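Local coordinates for anopheles Plasmodium-responsive Leucine-rich repeat protein 1B (Anopheles gambiae, PDB 4XGO) that probably acts in the mosquito immune response to Plasmodium, its leucine-rich repeat domain belonging to a longer coiled-coil protein that probably interacts with LRIM1, at residues H65-V70 against G89-T94. Residues are numbered along the deposited sequence; the frame is centred on the assembly and turned at random.
Sequences HVFQNV and GIFHNT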
loop_
_atom_site.group_PDB
_atom_site.type_symbol
_atom_site.label_atom_id
_atom_site.label_comp_id
_atom_site.label_asym_id
_atom_site.label_seq_id
_atom_site.Cartn_x
_atom_site.Cartn_y
_atom_site.Cartn_z
ATOM N N HIS A 65 18.377 -15.978 -18.349
ATOM C CA HIS A 65 18.346 -15.806 -19.807
ATOM C C HIS A 65 16.934 -15.555 -20.365
ATOM O O HIS A 65 16.697 -15.658 -21.562
ATOM C CB HIS A 65 18.995 -17.020 -20.496
ATOM C CG HIS A 65 20.397 -17.297 -20.036
ATOM N ND1 HIS A 65 21.404 -16.357 -20.100
ATOM C CD2 HIS A 65 20.955 -18.405 -19.503
ATOM C CE1 HIS A 65 22.526 -16.881 -19.643
ATOM N NE2 HIS A 65 22.277 -18.118 -19.262
ATOM N N VAL A 66 15.990 -15.183 -19.500
ATOM C CA VAL A 66 14.609 -14.992 -19.946
ATOM C C VAL A 66 14.472 -13.931 -21.054
ATOM O O VAL A 66 13.601 -14.067 -21.916
ATOM C CB VAL A 66 13.667 -14.672 -18.771
ATOM C CG1 VAL A 66 13.974 -13.293 -18.192
ATOM C CG2 VAL A 66 12.202 -14.770 -19.191
ATOM N N PHE A 67 15.338 -12.912 -21.059
ATOM C CA PHE A 67 15.227 -11.819 -22.031
ATOM C C PHE A 67 16.073 -11.982 -23.300
ATOM O O PHE A 67 16.045 -11.117 -24.189
ATOM C CB PHE A 67 15.473 -10.449 -21.365
ATOM C CG PHE A 67 14.521 -10.143 -20.231
ATOM C CD1 PHE A 67 13.142 -10.312 -20.386
ATOM C CD2 PHE A 67 14.997 -9.704 -18.994
ATOM C CE1 PHE A 67 12.266 -10.060 -19.339
ATOM C CE2 PHE A 67 14.122 -9.447 -17.947
ATOM C CZ PHE A 67 12.752 -9.610 -18.118
ATOM N N GLN A 68 16.799 -13.093 -23.409
ATOM C CA GLN A 68 17.499 -13.414 -24.649
ATOM C C GLN A 68 16.537 -13.494 -25.832
ATOM O O GLN A 68 16.911 -13.172 -26.958
ATOM C CB GLN A 68 18.237 -14.735 -24.520
ATOM C CG GLN A 68 19.356 -14.694 -23.522
ATOM C CD GLN A 68 20.387 -15.759 -23.818
ATOM O OE1 GLN A 68 20.049 -16.932 -23.968
ATOM N NE2 GLN A 68 21.639 -15.351 -23.944
ATOM N N ASN A 69 15.297 -13.902 -25.570
ATOM C CA ASN A 69 14.281 -13.999 -26.610
ATOM C C ASN A 69 13.634 -12.677 -27.005
ATOM O O ASN A 69 12.866 -12.645 -27.977
ATOM C CB ASN A 69 13.180 -14.972 -26.183
ATOM C CG ASN A 69 13.623 -16.421 -26.245
ATOM O OD1 ASN A 69 14.237 -16.856 -27.227
ATOM N ND2 ASN A 69 13.289 -17.188 -25.208
ATOM N N VAL A 70 13.927 -11.596 -26.269
ATOM C CA VAL A 70 13.368 -10.282 -26.600
ATOM C C VAL A 70 14.462 -9.220 -26.840
ATOM O O VAL A 70 14.554 -8.215 -26.116
ATOM C CB VAL A 70 12.298 -9.823 -25.567
ATOM C CG1 VAL A 70 11.048 -10.682 -25.684
ATOM C CG2 VAL A 70 12.822 -9.865 -24.134
ATOM N N GLY A 89 23.613 -11.504 -15.842
ATOM C CA GLY A 89 23.335 -11.602 -17.253
ATOM C C GLY A 89 21.906 -11.254 -17.628
ATOM O O GLY A 89 21.513 -11.403 -18.783
ATOM N N ILE A 90 21.104 -10.804 -16.665
ATOM C CA ILE A 90 19.687 -10.551 -16.927
ATOM C C ILE A 90 19.465 -9.596 -18.118
ATOM O O ILE A 90 18.560 -9.827 -18.931
ATOM C CB ILE A 90 18.953 -10.060 -15.652
ATOM C CG1 ILE A 90 17.433 -10.016 -15.867
ATOM C CG2 ILE A 90 19.486 -8.712 -15.202
ATOM C CD1 ILE A 90 16.806 -11.383 -16.082
ATOM N N PHE A 91 20.291 -8.552 -18.234
ATOM C CA PHE A 91 20.174 -7.587 -19.342
ATOM C C PHE A 91 21.315 -7.654 -20.359
ATOM O O PHE A 91 21.548 -6.708 -21.122
ATOM C CB PHE A 91 20.032 -6.157 -18.802
ATOM C CG PHE A 91 18.879 -5.981 -17.857
ATOM C CD1 PHE A 91 17.611 -6.460 -18.181
ATOM C CD2 PHE A 91 19.049 -5.340 -16.641
ATOM C CE1 PHE A 91 16.542 -6.313 -17.308
ATOM C CE2 PHE A 91 17.985 -5.191 -15.759
ATOM C CZ PHE A 91 16.729 -5.675 -16.099
ATOM N N HIS A 92 22.017 -8.781 -20.411
ATOM C CA HIS A 92 23.162 -8.883 -21.306
ATOM C C HIS A 92 22.768 -8.797 -22.791
ATOM O O HIS A 92 23.560 -8.335 -23.631
ATOM C CB HIS A 92 23.900 -10.194 -21.053
ATOM C CG HIS A 92 25.030 -10.435 -22.001
ATOM N ND1 HIS A 92 26.192 -9.690 -21.975
ATOM C CD2 HIS A 92 25.174 -11.327 -23.012
ATOM C CE1 HIS A 92 27.010 -10.129 -22.918
ATOM N NE2 HIS A 92 26.414 -11.117 -23.562
ATOM N N ASN A 93 21.568 -9.269 -23.112
ATOM C CA ASN A 93 21.119 -9.345 -24.482
ATOM C C ASN A 93 19.983 -8.366 -24.773
ATOM O O ASN A 93 19.232 -8.559 -25.742
ATOM C CB ASN A 93 20.688 -10.776 -24.796
ATOM C CG ASN A 93 21.831 -11.767 -24.672
ATOM O OD1 ASN A 93 21.868 -12.575 -23.741
ATOM N ND2 ASN A 93 22.804 -11.672 -25.579
ATOM N N THR A 94 19.867 -7.315 -23.948
ATOM C CA THR A 94 18.866 -6.271 -24.163
ATOM C C THR A 94 19.500 -4.877 -24.307
ATOM O O THR A 94 19.235 -3.963 -23.492
ATOM C CB THR A 94 17.806 -6.282 -23.051
ATOM O OG1 THR A 94 18.420 -6.071 -21.770
ATOM C CG2 THR A 94 17.064 -7.612 -23.039
HETATM O O HOH W 1 20.870 -13.304 -20.826
HETATM O O HOH W 2 17.742 -12.394 -19.670
#
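Two successive turns on the convex side of a leucine-rich repeat solenoid pack against each other here, with an apolar inner layer and a polar, hydrated outer one. Residues 65-70 follow strand 51-53 and residues 89-94 follow strand 75-77, so each occupies the return leg of its coil. In the inner layer Phe67 and Ile90 run alongside one another. With CG1 anti to its backbone N (chi1 -171°), Ile90 brings CD1 to 3.8 Å from Phe67 CE2. Its carbonyl O also approaches the rim of the Phe67 ring, near its plane, 3.6 Å from CD2. Val66 CG1 sits over the centre of one face of this ring and also touches Ile90 CD1. The rings of Phe67 and Phe91 meet obliquely, CE2 to CE1, and both reach Leu76 of strand 75-77. At the end of the second turn, Thr94 brings its methyl CG2 to within 3.7 Å of Phe67 CB, while its hydroxyl OG1 bonds weakly to Phe91 O within its own turn.

Toward the surface, the amide of Gln68 reaches Asn93: NE2 donates to OD1 at 2.8 Å, nearly straight at 166°. OD1 lies in the plane of the Gln68 amide, yet the donor stands above the carbonyl plane of Asn93, the two amides being turned 58° apart. Water 1 lies within hydrogen-bonding distance of Asn93 OD1, Gly89 O and His65 ND1, linking the two turns. Water 2 accepts from Phe67 N and is also 2.8 Å from Ile90 O, so it bridges two backbones that share no direct hydrogen bond. Phe67 and Phe91, equivalent residues one repeat apart and packed side by side in the interior, are consistent with the phenylalanine spine of leucine-rich repeat solenoids.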